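PDB 5U1T: separin from Saccharomyces cerevisiae, which cleaves the cohesin subunit MCD1/SCC1 as a caspase-like cysteine protease at the onset of anaphase, and is held inactive by securin for most of the cell cycle. Local coordinates for residues F197-K202 with Y243-M248; S730-V735 with L774-K779; F1010-A1015 with S1054-I1059. All blocks are in the same frame, centred on the assembly; numbering follows the deposited sequence.

Contact 1. Residues F197-K202 with Y243-M248; sequences FLQYIK and YLSYSM
A helix–helix interface within the N-terminal helical part of the protein brings Leu198 and Gln199 of helix 190-203 against Ser245 and Tyr246 of helix 236-250. The two helices run in roughly the same direction, their local axes inclined by 33° and 8.6 Å apart at closest approach. Their backbones come nearest at Gln199 and Tyr246, whose CA atoms are 4.9 Å apart.

Two small groups of contacts build the interface. In the first, Leu198 and Tyr246 extend alongside each other in the same direction. Leu198 CB sits 3.9 Å from Tyr246 CE1, near the plane of the ring and therefore at its edge, and the methyl CD1 of Leu198 reaches the same ring carbon at 4.0 Å. The ring is brought to this position because its CG is anti to the backbone N (chi1 163°). Its hydroxyl is hydrogen-bonded to the backbone N of Ile256, and the ring stacks on Tyr250, one helical turn further on; both partners probably limit its rotation.

In the second group, the side chain of Gln199 runs across the backbone of Ser245. Gln199 CG lies 3.4 Å from Ser245 O, and the carboxamide ends beside Ser245 CB, with Gln199 OE1 3.2 Å from that carbon. The amide finds its polar partners on its own helix instead: OE1 accepts from Lys196 and NE2 donates to Gln203. Helix 172-185 packs on another side of helix 190-203, through Phe197 and Tyr200. The small Ser245 lets the helix carrying Gln199 come close. Two helices running the same way, with helix 217-225 between them in sequence, are consistent with the superhelical, alpha-solenoid-like arrays of many helical domains.

Contact 2. Residues S730-V735 with L774-K779; sequences SLYIKV and LKKKNK
Lys776 and Asn778 face Tyr732 and Ile733 at the open end of a helical hairpin, opposite its turn. Helix 729-752 turns back through a short connection into helix 756-775, so the end of the second helix and the loop after it return to the beginning of the first.

Along 774-779, Leu774 belongs to the last, weakly bonded turn of the helix and packs on Leu788 of helix 782-805. Its carbonyl oxygen accepts a hydrogen bond from a basic side chain of the other protein chain in the assembly, probably securin.

Lys776, the first loop residue to touch the hairpin partner, has its CA 8.3 Å from Ile733 CA. Its side chain bends at chi2 (25°), which swings the outer methylenes across Tyr732 at about a right angle. Lys776 CE lies 3.6 Å from Tyr732 CE2, approaching the ring obliquely, while Lys776 CB rests 4.1 Å from Ile733 CD1, the lysine running antiparallel alongside the isoleucine. The ammonium end stops beside the phenol, with Lys776 NZ 3.7 Å from Tyr732 OH, a distance too long to count as a bond. With the ring of Tyr732 cut back to an alanine, Lys776 CE would probably lose the aromatic surface it lies against, and the lysine end would be freer to turn. The backbone oxygen of Lys776 also accepts from a basic side chain of the other protein chain, so Lys776 meets Tyr732 with its side chain and the other protein chain with its carbonyl.

At Asn778 the chain comes back toward the helix. With CG anti to the backbone N (chi1 -163°), the carboxamide turns to the isoleucine branch, where Asn778 OD1 lies 3.6 Å from Ile733 CG1.

Contact 3. Residues F1010-A1015 with S1054-I1059; sequences FDRIAA and SNITSI
Arg1012 and Ile1056 cross obliquely, the arginine reaching from the first turn of helix 1012-1028 to the loop that follows helix 1036-1054. Its chain is extended from CG to NE, with CG anti to the backbone N (chi1 -168°), and this carries the guanidinium to a backbone carbonyl. Ile1056 O lies at the edge of that group, near its plane, and is approached by two N-H groups: Arg1012 NE at 3.4 Å with an angle of 142°, and NH2 less surely placed at a like distance. Both bonds are weak. The arginine end also comes close to the isoleucine, Arg1012 NH2 lying 3.8 Å from Ile1056 CD1. The side chain of Ile1056 also packs on Phe951 and Met955 of helix 950-955.

Just ahead of the arginine, Asp1011 is the N-cap of the helix. Its OD1 accepts from Ala1014 N at 3.0 Å through the anti lone pair, and more weakly from Ile1013 N.

Because the acceptor is a main-chain oxygen, the bonding depends on the path of the loop and not on the identity of the side chain there; forked and weak, it implies a modest polar tie, with the methyl end of Ile1056 merely close by.

The three contacts are well separated. The centres of contact 1 and contact 2 lie about 71 Å apart, those of contact 2 and contact 3 about 68 Å, and those of contact 1 and contact 3 about 124 Å, on opposite sides of the chain's centre; no two share a helix. Contact 1 is the buried one, joining two helices through a leucine on a tyrosine edge and a glutamine laid along a serine. Contacts 2 and 3 are only partly buried and set a loop against a helix: contact 2 relies on lysine methylenes against a tyrosine and an isoleucine, and an asparagine carboxamide against the isoleucine, next to a second protein chain, whereas contact 3 alone has hydrogen bonds between its segments, both weak.

Contact 1. Residues F197-K202 with Y243-M248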
ATOM      1  N   PHE A 197      23.437  46.054 -57.856  1.00 80.17           N
ATOM      2  CA  PHE A 197      24.474  46.846 -57.193  1.00 81.73           C
ATOM      3  C   PHE A 197      23.990  48.242 -56.818  1.00 87.48           C
ATOM      4  O   PHE A 197      24.292  48.741 -55.728  1.00 86.65           O
ATOM      5  CB  PHE A 197      25.717  46.956 -58.082  1.00 79.35           C
ATOM      6  CG  PHE A 197      26.654  48.070 -57.687  1.00 83.90           C
ATOM      7  CD1 PHE A 197      27.560  47.901 -56.653  1.00 84.05           C
ATOM      8  CD2 PHE A 197      26.635  49.286 -58.362  1.00 84.60           C
ATOM      9  CE1 PHE A 197      28.421  48.928 -56.292  1.00 88.30           C
ATOM     10  CE2 PHE A 197      27.491  50.306 -58.003  1.00 88.57           C
ATOM     11  CZ  PHE A 197      28.388  50.127 -56.973  1.00 88.89           C
ATOM     12  N   LEU A 198      23.259  48.878 -57.732  1.00 89.32           N
ATOM     13  CA  LEU A 198      22.656  50.180 -57.441  1.00 93.37           C
ATOM     14  C   LEU A 198      21.659  50.022 -56.300  1.00 88.65           C
ATOM     15  O   LEU A 198      21.675  50.798 -55.340  1.00 89.11           O
ATOM     16  CB  LEU A 198      21.973  50.779 -58.681  1.00 91.58           C
ATOM     17  CG  LEU A 198      22.902  51.129 -59.847  1.00 88.52           C
ATOM     18  CD1 LEU A 198      22.153  51.822 -60.986  1.00 88.79           C
ATOM     19  CD2 LEU A 198      24.069  51.978 -59.370  1.00 86.22           C
ATOM     20  N   GLN A 199      20.809  49.005 -56.408  1.00 88.87           N
ATOM     21  CA  GLN A 199      19.821  48.720 -55.376  1.00 90.73           C
ATOM     22  C   GLN A 199      20.477  48.585 -54.002  1.00 88.34           C
ATOM     23  O   GLN A 199      20.026  49.201 -53.043  1.00 89.97           O
ATOM     24  CB  GLN A 199      19.041  47.454 -55.724  1.00 86.56           C
ATOM     25  CG  GLN A 199      18.141  46.939 -54.605  1.00 88.26           C
ATOM     26  CD  GLN A 199      17.859  45.447 -54.727  1.00 85.46           C
ATOM     27  OE1 GLN A 199      18.028  44.854 -55.796  1.00 85.81           O
ATOM     28  NE2 GLN A 199      17.442  44.834 -53.631  1.00 84.79           N
ATOM     29  N   TYR A 200      21.559  47.813 -53.911  1.00 85.99           N
ATOM     30  CA  TYR A 200      22.191  47.554 -52.613  1.00 89.40           C
ATOM     31  C   TYR A 200      22.757  48.834 -52.010  1.00 85.19           C
ATOM     32  O   TYR A 200      22.543  49.123 -50.829  1.00 90.89           O
ATOM     33  CB  TYR A 200      23.299  46.493 -52.727  1.00 82.64           C
ATOM     34  CG  TYR A 200      22.805  45.055 -52.696  1.00 76.90           C
ATOM     35  CD1 TYR A 200      21.456  44.766 -52.548  1.00 75.25           C
ATOM     36  CD2 TYR A 200      23.694  43.988 -52.812  1.00 74.40           C
ATOM     37  CE1 TYR A 200      21.004  43.456 -52.524  1.00 75.19           C
ATOM     38  CE2 TYR A 200      23.253  42.679 -52.787  1.00 68.29           C
ATOM     39  CZ  TYR A 200      21.906  42.419 -52.643  1.00 71.71           C
ATOM     40  OH  TYR A 200      21.452  41.121 -52.618  1.00 67.00           O
ATOM     41  N   ILE A 201      23.463  49.597 -52.831  1.00 85.90           N
ATOM     42  CA  ILE A 201      24.079  50.847 -52.400  1.00 93.47           C
ATOM     43  C   ILE A 201      23.051  51.861 -51.862  1.00 95.37           C
ATOM     44  O   ILE A 201      23.333  52.599 -50.910  1.00 89.81           O
ATOM     45  CB  ILE A 201      24.900  51.463 -53.554  1.00 92.41           C
ATOM     46  CG1 ILE A 201      26.262  50.766 -53.629  1.00 92.73           C
ATOM     47  CG2 ILE A 201      25.061  52.953 -53.377  1.00 90.77           C
ATOM     48  CD1 ILE A 201      27.363  51.620 -54.172  1.00 92.87           C
ATOM     49  N   LYS A 202      21.859  51.881 -52.453  1.00 94.56           N
ATOM     50  CA  LYS A 202      20.750  52.655 -51.896  1.00 93.71           C
ATOM     51  C   LYS A 202      20.253  51.997 -50.619  1.00 94.65           C
ATOM     52  O   LYS A 202      20.063  52.657 -49.597  1.00 94.81           O
ATOM     53  CB  LYS A 202      19.601  52.778 -52.904  1.00 98.20           C
ATOM     54  CG  LYS A 202      18.439  53.666 -52.447  1.00100.51           C
ATOM     55  CD  LYS A 202      18.344  54.933 -53.290  1.00101.57           C
ATOM     56  CE  LYS A 202      17.213  55.838 -52.816  1.00106.49           C
ATOM     57  NZ  LYS A 202      17.218  57.174 -53.502  1.00106.81           N
ATOM     58  N   TYR A 243      14.907  44.118 -61.606  1.00 93.44           N
ATOM     59  CA  TYR A 243      14.417  45.480 -61.794  1.00 97.14           C
ATOM     60  C   TYR A 243      13.425  45.838 -60.695  1.00 96.86           C
ATOM     61  O   TYR A 243      13.478  46.937 -60.142  1.00 94.99           O
ATOM     62  CB  TYR A 243      13.778  45.640 -63.188  1.00 98.45           C
ATOM     63  CG  TYR A 243      13.080  46.975 -63.453  1.00103.45           C
ATOM     64  CD1 TYR A 243      11.739  47.170 -63.113  1.00104.06           C
ATOM     65  CD2 TYR A 243      13.752  48.028 -64.066  1.00101.72           C
ATOM     66  CE1 TYR A 243      11.096  48.381 -63.362  1.00104.36           C
ATOM     67  CE2 TYR A 243      13.114  49.243 -64.317  1.00103.80           C
ATOM     68  CZ  TYR A 243      11.788  49.416 -63.964  1.00107.47           C
ATOM     69  OH  TYR A 243      11.149  50.620 -64.214  1.00103.83           O
ATOM     70  N   LEU A 244      12.528  44.908 -60.378  1.00 92.30           N
ATOM     71  CA  LEU A 244      11.553  45.132 -59.319  1.00 85.94           C
ATOM     72  C   LEU A 244      12.239  45.514 -58.013  1.00 90.77           C
ATOM     73  O   LEU A 244      11.834  46.462 -57.351  1.00 95.50           O
ATOM     74  CB  LEU A 244      10.683  43.893 -59.105  1.00 88.19           C
ATOM     75  CG  LEU A 244       9.636  43.573 -60.174  1.00 93.47           C
ATOM     76  CD1 LEU A 244       8.764  42.399 -59.730  1.00 83.89           C
ATOM     77  CD2 LEU A 244       8.791  44.804 -60.511  1.00 87.53           C
ATOM     78  N   SER A 245      13.282  44.777 -57.649  1.00 91.91           N
ATOM     79  CA  SER A 245      14.030  45.079 -56.436  1.00 87.08           C
ATOM     80  C   SER A 245      14.781  46.400 -56.571  1.00 89.85           C
ATOM     81  O   SER A 245      14.937  47.135 -55.600  1.00 88.24           O
ATOM     82  CB  SER A 245      15.003  43.950 -56.117  1.00 84.91           C
ATOM     83  OG  SER A 245      14.302  42.738 -55.949  1.00 91.59           O
ATOM     84  N   TYR A 246      15.109  46.740 -57.801  1.00 93.87           N
ATOM     85  CA  TYR A 246      15.801  47.974 -58.070  1.00 95.10           C
ATOM     86  C   TYR A 246      14.818  49.109 -57.985  1.00 98.48           C
ATOM     87  O   TYR A 246      15.102  50.127 -57.383  1.00 95.51           O
ATOM     88  CB  TYR A 246      16.422  47.943 -59.455  1.00 95.37           C
ATOM     89  CG  TYR A 246      16.814  49.300 -59.983  1.00 98.24           C
ATOM     90  CD1 TYR A 246      17.982  49.908 -59.582  1.00 96.68           C
ATOM     91  CD2 TYR A 246      16.013  49.965 -60.887  1.00 98.70           C
ATOM     92  CE1 TYR A 246      18.340  51.145 -60.065  1.00 99.71           C
ATOM     93  CE2 TYR A 246      16.363  51.202 -61.375  1.00100.98           C
ATOM     94  CZ  TYR A 246      17.527  51.785 -60.961  1.00103.22           C
ATOM     95  OH  TYR A 246      17.878  53.014 -61.449  1.00104.07           O
ATOM     96  N   SER A 247      13.656  48.915 -58.589  1.00 97.83           N
ATOM     97  CA  SER A 247      12.611  49.923 -58.603  1.00102.52           C
ATOM     98  C   SER A 247      12.305  50.452 -57.219  1.00106.05           C
ATOM     99  O   SER A 247      12.333  51.648 -56.975  1.00110.89           O
ATOM    100  CB  SER A 247      11.331  49.339 -59.184  1.00104.09           C
ATOM    101  OG  SER A 247      11.466  49.092 -60.561  1.00102.39           O
ATOM    102  N   MET A 248      12.066  49.530 -56.312  1.00101.95           N
ATOM    103  CA  MET A 248      11.753  49.829 -54.945  1.00 97.72           C
ATOM    104  C   MET A 248      12.576  50.915 -54.309  1.00100.08           C
ATOM    105  O   MET A 248      12.042  51.814 -53.688  1.00101.99           O
ATOM    106  CB  MET A 248      11.949  48.573 -54.144  1.00 95.65           C
ATOM    107  CG  MET A 248      10.842  47.586 -54.370  1.00 97.42           C
ATOM    108  SD  MET A 248       9.539  47.954 -53.208  1.00116.77           S
ATOM    109  CE  MET A 248       8.183  47.140 -54.033  1.00105.76           C
TER

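Contact 2. Residues S730-V735 with L774-K779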
ATOM      1  N   SER A 730      -2.059   0.804 -15.479  1.00 68.49           N
ATOM      2  CA  SER A 730      -1.388   1.522 -14.390  1.00 71.06           C
ATOM      3  C   SER A 730      -2.338   2.322 -13.477  1.00 71.71           C
ATOM      4  O   SER A 730      -2.097   2.419 -12.267  1.00 72.19           O
ATOM      5  CB  SER A 730      -0.352   2.479 -14.949  1.00 66.99           C
ATOM      6  OG  SER A 730      -1.003   3.644 -15.423  1.00 74.38           O
ATOM      7  N   LEU A 731      -3.381   2.905 -14.070  1.00 68.42           N
ATOM      8  CA  LEU A 731      -4.419   3.609 -13.330  1.00 67.45           C
ATOM      9  C   LEU A 731      -5.417   2.642 -12.729  1.00 66.68           C
ATOM     10  O   LEU A 731      -5.999   2.900 -11.671  1.00 68.21           O
ATOM     11  CB  LEU A 731      -5.178   4.583 -14.231  1.00 72.31           C
ATOM     12  CG  LEU A 731      -4.487   5.828 -14.769  1.00 73.61           C
ATOM     13  CD1 LEU A 731      -5.535   6.709 -15.429  1.00 73.25           C
ATOM     14  CD2 LEU A 731      -3.768   6.553 -13.647  1.00 69.74           C
ATOM     15  N   TYR A 732      -5.653   1.541 -13.429  1.00 62.47           N
ATOM     16  CA  TYR A 732      -6.600   0.559 -12.936  1.00 67.35           C
ATOM     17  C   TYR A 732      -6.046  -0.062 -11.660  1.00 68.23           C
ATOM     18  O   TYR A 732      -6.785  -0.249 -10.707  1.00 67.93           O
ATOM     19  CB  TYR A 732      -6.894  -0.508 -13.989  1.00 65.89           C
ATOM     20  CG  TYR A 732      -7.762  -1.638 -13.489  1.00 66.92           C
ATOM     21  CD1 TYR A 732      -8.874  -1.392 -12.687  1.00 63.71           C
ATOM     22  CD2 TYR A 732      -7.474  -2.957 -13.826  1.00 65.79           C
ATOM     23  CE1 TYR A 732      -9.671  -2.435 -12.224  1.00 67.79           C
ATOM     24  CE2 TYR A 732      -8.263  -4.001 -13.376  1.00 67.11           C
ATOM     25  CZ  TYR A 732      -9.358  -3.737 -12.575  1.00 69.59           C
ATOM     26  OH  TYR A 732     -10.131  -4.783 -12.125  1.00 68.90           O
ATOM     27  N   ILE A 733      -4.743  -0.350 -11.646  1.00 67.81           N
ATOM     28  CA  ILE A 733      -4.068  -0.830 -10.451  1.00 60.29           C
ATOM     29  C   ILE A 733      -4.241   0.180  -9.311  1.00 66.61           C
ATOM     30  O   ILE A 733      -4.499  -0.194  -8.154  1.00 67.35           O
ATOM     31  CB  ILE A 733      -2.570  -1.076 -10.711  1.00 62.47           C
ATOM     32  CG1 ILE A 733      -2.367  -2.217 -11.704  1.00 62.20           C
ATOM     33  CG2 ILE A 733      -1.837  -1.390  -9.418  1.00 59.67           C
ATOM     34  CD1 ILE A 733      -2.732  -3.559 -11.172  1.00 62.25           C
ATOM     35  N   LYS A 734      -4.130   1.464  -9.651  1.00 63.71           N
ATOM     36  CA  LYS A 734      -4.233   2.530  -8.662  1.00 58.60           C
ATOM     37  C   LYS A 734      -5.650   2.653  -8.096  1.00 60.66           C
ATOM     38  O   LYS A 734      -5.818   2.973  -6.921  1.00 63.78           O
ATOM     39  CB  LYS A 734      -3.774   3.860  -9.268  1.00 62.22           C
ATOM     40  CG  LYS A 734      -2.256   4.053  -9.244  1.00 66.25           C
ATOM     41  CD  LYS A 734      -1.820   5.245 -10.091  1.00 74.21           C
ATOM     42  CE  LYS A 734      -0.316   5.499  -9.973  1.00 78.50           C
ATOM     43  NZ  LYS A 734       0.087   6.873 -10.454  1.00 81.09           N
ATOM     44  N   VAL A 735      -6.659   2.392  -8.928  1.00 65.01           N
ATOM     45  CA  VAL A 735      -8.054   2.350  -8.480  1.00 62.99           C
ATOM     46  C   VAL A 735      -8.272   1.232  -7.442  1.00 59.77           C
ATOM     47  O   VAL A 735      -8.862   1.454  -6.383  1.00 55.06           O
ATOM     48  CB  VAL A 735      -9.029   2.161  -9.690  1.00 63.18           C
ATOM     49  CG1 VAL A 735     -10.375   1.634  -9.249  1.00 63.40           C
ATOM     50  CG2 VAL A 735      -9.202   3.468 -10.453  1.00 64.55           C
ATOM     51  N   LEU A 774      -2.879  -8.635  -7.597  1.00 70.42           N
ATOM     52  CA  LEU A 774      -1.660  -9.305  -7.947  1.00 71.58           C
ATOM     53  C   LEU A 774      -1.836 -10.218  -9.130  1.00 77.31           C
ATOM     54  O   LEU A 774      -0.882 -10.549  -9.788  1.00 79.64           O
ATOM     55  CB  LEU A 774      -1.180 -10.138  -6.782  1.00 70.17           C
ATOM     56  CG  LEU A 774      -0.751  -9.350  -5.571  1.00 72.10           C
ATOM     57  CD1 LEU A 774      -0.441 -10.290  -4.441  1.00 72.58           C
ATOM     58  CD2 LEU A 774       0.453  -8.500  -5.888  1.00 64.62           C
ATOM     59  N   LYS A 775      -3.050 -10.620  -9.426  1.00 78.86           N
ATOM     60  CA  LYS A 775      -3.233 -11.513 -10.543  1.00 79.63           C
ATOM     61  C   LYS A 775      -3.301 -10.773 -11.857  1.00 82.04           C
ATOM     62  O   LYS A 775      -3.155 -11.355 -12.907  1.00 87.81           O
ATOM     63  CB  LYS A 775      -4.429 -12.414 -10.324  1.00 78.27           C
ATOM     64  CG  LYS A 775      -4.086 -13.624  -9.484  1.00 80.34           C
ATOM     65  CD  LYS A 775      -5.092 -13.801  -8.364  1.00 85.20           C
ATOM     66  CE  LYS A 775      -6.463 -13.262  -8.768  1.00 91.05           C
ATOM     67  NZ  LYS A 775      -7.594 -13.818  -7.966  1.00 95.03           N
ATOM     68  N   LYS A 776      -3.526  -9.479 -11.798  1.00 81.85           N
ATOM     69  CA  LYS A 776      -3.528  -8.683 -13.001  1.00 82.75           C
ATOM     70  C   LYS A 776      -2.184  -8.873 -13.671  1.00 89.20           C
ATOM     71  O   LYS A 776      -1.148  -8.828 -13.032  1.00 89.68           O
ATOM     72  CB  LYS A 776      -3.660  -7.216 -12.649  1.00 78.54           C
ATOM     73  CG  LYS A 776      -5.065  -6.668 -12.684  1.00 72.80           C
ATOM     74  CD  LYS A 776      -6.102  -7.740 -12.471  1.00 74.00           C
ATOM     75  CE  LYS A 776      -7.361  -7.150 -11.885  1.00 71.70           C
ATOM     76  NZ  LYS A 776      -8.482  -8.098 -12.043  1.00 82.68           N
ATOM     77  N   LYS A 777      -2.164  -8.955 -14.990  1.00 96.17           N
ATOM     78  CA  LYS A 777      -0.926  -9.172 -15.741  1.00 91.53           C
ATOM     79  C   LYS A 777       0.212  -8.152 -15.643  1.00 95.14           C
ATOM     80  O   LYS A 777       1.322  -8.449 -16.024  1.00102.93           O
ATOM     81  CB  LYS A 777      -1.238  -9.450 -17.198  1.00 96.56           C
ATOM     82  CG  LYS A 777      -1.573 -10.908 -17.456  1.00 98.05           C
ATOM     83  CD  LYS A 777      -2.400 -11.062 -18.722  1.00107.48           C
ATOM     84  CE  LYS A 777      -3.695 -11.820 -18.472  1.00102.17           C
ATOM     85  NZ  LYS A 777      -4.862 -11.225 -19.183  1.00 93.26           N
ATOM     86  N   ASN A 778      -0.069  -6.963 -15.151  1.00 96.16           N
ATOM     87  CA  ASN A 778       0.871  -5.892 -14.935  1.00 90.53           C
ATOM     88  C   ASN A 778       2.239  -6.234 -14.378  1.00 87.81           C
ATOM     89  O   ASN A 778       2.394  -7.090 -13.537  1.00 86.54           O
ATOM     90  CB  ASN A 778       0.219  -4.984 -13.899  1.00 90.09           C
ATOM     91  CG  ASN A 778       0.846  -3.622 -13.830  1.00 88.29           C
ATOM     92  OD1 ASN A 778       0.978  -3.043 -12.766  1.00 83.75           O
ATOM     93  ND2 ASN A 778       1.251  -3.111 -14.973  1.00 89.63           N
ATOM     94  N   LYS A 779       3.221  -5.487 -14.830  1.00 88.78           N
ATOM     95  CA  LYS A 779       4.543  -5.595 -14.296  1.00 84.90           C
ATOM     96  C   LYS A 779       4.436  -4.461 -13.308  1.00 83.42           C
ATOM     97  O   LYS A 779       4.684  -3.326 -13.645  1.00 81.84           O
ATOM     98  CB  LYS A 779       5.581  -5.274 -15.350  1.00 83.24           C
ATOM     99  CG  LYS A 779       5.643  -6.282 -16.474  1.00 97.37           C
ATOM    100  CD  LYS A 779       6.680  -5.900 -17.514  1.00103.56           C
ATOM    101  CE  LYS A 779       6.760  -6.927 -18.631  1.00110.69           C
ATOM    102  NZ  LYS A 779       7.761  -6.536 -19.661  1.00120.12           N
TER

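Contact 3. Residues F1010-A1015 with S1054-I1059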
ATOM      1  N   PHE A1010      -4.224   5.168  57.868  1.00 67.39           N
ATOM      2  CA  PHE A1010      -5.113   5.667  56.810  1.00 68.73           C
ATOM      3  C   PHE A1010      -6.518   5.898  57.362  1.00 63.80           C
ATOM      4  O   PHE A1010      -7.126   4.965  57.890  1.00 68.84           O
ATOM      5  CB  PHE A1010      -5.166   4.700  55.624  1.00 61.06           C
ATOM      6  CG  PHE A1010      -5.560   5.362  54.343  1.00 68.16           C
ATOM      7  CD1 PHE A1010      -6.866   5.785  54.140  1.00 72.32           C
ATOM      8  CD2 PHE A1010      -4.622   5.588  53.342  1.00 73.60           C
ATOM      9  CE1 PHE A1010      -7.243   6.413  52.960  1.00 66.76           C
ATOM     10  CE2 PHE A1010      -4.990   6.208  52.152  1.00 75.63           C
ATOM     11  CZ  PHE A1010      -6.308   6.622  51.964  1.00 69.55           C
ATOM     12  N   ASP A1011      -7.021   7.133  57.247  1.00 63.69           N
ATOM     13  CA  ASP A1011      -8.339   7.515  57.785  1.00 59.56           C
ATOM     14  C   ASP A1011      -9.460   6.706  57.104  1.00 59.58           C
ATOM     15  O   ASP A1011      -9.382   6.427  55.908  1.00 57.70           O
ATOM     16  CB  ASP A1011      -8.551   9.017  57.609  1.00 55.51           C
ATOM     17  CG  ASP A1011      -9.912   9.488  58.083  1.00 60.54           C
ATOM     18  OD1 ASP A1011     -10.881   9.276  57.321  1.00 53.85           O
ATOM     19  OD2 ASP A1011     -10.008  10.108  59.192  1.00 58.60           O
ATOM     20  N   ARG A1012     -10.481   6.317  57.870  1.00 57.43           N
ATOM     21  CA  ARG A1012     -11.514   5.405  57.375  1.00 56.39           C
ATOM     22  C   ARG A1012     -12.485   6.094  56.425  1.00 53.14           C
ATOM     23  O   ARG A1012     -13.006   5.484  55.498  1.00 56.68           O
ATOM     24  CB  ARG A1012     -12.302   4.781  58.545  1.00 61.17           C
ATOM     25  CG  ARG A1012     -13.220   3.600  58.144  1.00 56.59           C
ATOM     26  CD  ARG A1012     -14.179   3.186  59.274  1.00 61.49           C
ATOM     27  NE  ARG A1012     -14.670   1.814  59.100  1.00 59.87           N
ATOM     28  CZ  ARG A1012     -14.030   0.731  59.542  1.00 59.27           C
ATOM     29  NH1 ARG A1012     -12.883   0.863  60.203  1.00 64.19           N
ATOM     30  NH2 ARG A1012     -14.528  -0.479  59.326  1.00 51.72           N
ATOM     31  N   ILE A1013     -12.754   7.363  56.674  1.00 57.95           N
ATOM     32  CA  ILE A1013     -13.640   8.120  55.800  1.00 62.85           C
ATOM     33  C   ILE A1013     -12.943   8.408  54.454  1.00 61.27           C
ATOM     34  O   ILE A1013     -13.542   8.262  53.388  1.00 58.83           O
ATOM     35  CB  ILE A1013     -14.096   9.405  56.493  1.00 58.36           C
ATOM     36  CG1 ILE A1013     -14.998   9.036  57.670  1.00 57.16           C
ATOM     37  CG2 ILE A1013     -14.823  10.320  55.533  1.00 59.57           C
ATOM     38  CD1 ILE A1013     -16.110   8.078  57.316  1.00 52.69           C
ATOM     39  N   ALA A1014     -11.662   8.757  54.513  1.00 53.09           N
ATOM     40  CA  ALA A1014     -10.870   8.913  53.310  1.00 58.32           C
ATOM     41  C   ALA A1014     -10.857   7.633  52.483  1.00 60.75           C
ATOM     42  O   ALA A1014     -10.846   7.669  51.251  1.00 58.57           O
ATOM     43  CB  ALA A1014      -9.450   9.327  53.662  1.00 60.32           C
ATOM     44  N   ALA A1015     -10.853   6.493  53.152  1.00 61.97           N
ATOM     45  CA  ALA A1015     -10.688   5.248  52.425  1.00 55.17           C
ATOM     46  C   ALA A1015     -12.006   4.867  51.770  1.00 57.27           C
ATOM     47  O   ALA A1015     -12.024   4.384  50.639  1.00 62.96           O
ATOM     48  CB  ALA A1015     -10.189   4.163  53.333  1.00 49.51           C
ATOM     49  N   SER A1054     -17.762  -3.209  50.999  1.00 51.60           N
ATOM     50  CA  SER A1054     -18.845  -3.806  51.768  1.00 55.07           C
ATOM     51  C   SER A1054     -18.377  -4.375  53.097  1.00 54.02           C
ATOM     52  O   SER A1054     -19.162  -4.499  54.027  1.00 51.95           O
ATOM     53  CB  SER A1054     -19.493  -4.903  50.972  1.00 52.28           C
ATOM     54  OG  SER A1054     -18.457  -5.746  50.524  1.00 55.88           O
ATOM     55  N   ASN A1055     -17.099  -4.726  53.173  1.00 51.55           N
ATOM     56  CA  ASN A1055     -16.521  -5.185  54.418  1.00 50.23           C
ATOM     57  C   ASN A1055     -16.126  -4.041  55.358  1.00 51.88           C
ATOM     58  O   ASN A1055     -15.730  -4.279  56.492  1.00 53.11           O
ATOM     59  CB  ASN A1055     -15.304  -6.061  54.131  1.00 52.60           C
ATOM     60  CG  ASN A1055     -15.683  -7.470  53.780  1.00 50.39           C
ATOM     61  OD1 ASN A1055     -15.809  -8.321  54.655  1.00 59.90           O
ATOM     62  ND2 ASN A1055     -15.884  -7.731  52.498  1.00 52.66           N
ATOM     63  N   ILE A1056     -16.289  -2.805  54.881  1.00 58.91           N
ATOM     64  CA  ILE A1056     -15.723  -1.592  55.492  1.00 52.97           C
ATOM     65  C   ILE A1056     -16.819  -0.587  55.871  1.00 52.63           C
ATOM     66  O   ILE A1056     -16.658   0.221  56.789  1.00 54.44           O
ATOM     67  CB  ILE A1056     -14.680  -0.980  54.504  1.00 58.32           C
ATOM     68  CG1 ILE A1056     -13.311  -1.628  54.727  1.00 59.73           C
ATOM     69  CG2 ILE A1056     -14.621   0.550  54.494  1.00 53.54           C
ATOM     70  CD1 ILE A1056     -12.946  -1.780  56.136  1.00 49.94           C
ATOM     71  N   THR A1057     -17.950  -0.669  55.179  1.00 52.49           N
ATOM     72  CA  THR A1057     -19.074   0.241  55.381  1.00 50.82           C
ATOM     73  C   THR A1057     -20.309  -0.442  54.810  1.00 58.96           C
ATOM     74  O   THR A1057     -20.227  -1.566  54.318  1.00 60.99           O
ATOM     75  CB  THR A1057     -18.827   1.630  54.716  1.00 57.29           C
ATOM     76  OG1 THR A1057     -19.988   2.456  54.830  1.00 54.44           O
ATOM     77  CG2 THR A1057     -18.483   1.477  53.251  1.00 59.67           C
ATOM     78  N   SER A1058     -21.457   0.206  54.919  1.00 64.50           N
ATOM     79  CA  SER A1058     -22.673  -0.297  54.302  1.00 66.21           C
ATOM     80  C   SER A1058     -22.981   0.576  53.096  1.00 77.38           C
ATOM     81  O   SER A1058     -22.933   1.812  53.173  1.00 76.30           O
ATOM     82  CB  SER A1058     -23.818  -0.296  55.294  1.00 62.50           C
ATOM     83  OG  SER A1058     -23.400  -0.907  56.505  1.00 81.98           O
ATOM     84  N   ILE A1059     -23.278  -0.047  51.966  1.00 80.54           N
ATOM     85  CA  ILE A1059     -23.289   0.716  50.726  1.00 89.97           C
ATOM     86  C   ILE A1059     -24.670   0.862  50.080  1.00 92.56           C
ATOM     87  O   ILE A1059     -25.560   0.030  50.274  1.00 88.52           O
ATOM     88  CB  ILE A1059     -22.303   0.100  49.709  1.00 91.93           C
ATOM     89  CG1 ILE A1059     -21.942  -1.346  50.103  1.00 84.71           C
ATOM     90  CG2 ILE A1059     -21.035   0.954  49.636  1.00 81.62           C
ATOM     91  CD1 ILE A1059     -23.043  -2.385  49.830  1.00 87.58           C
TER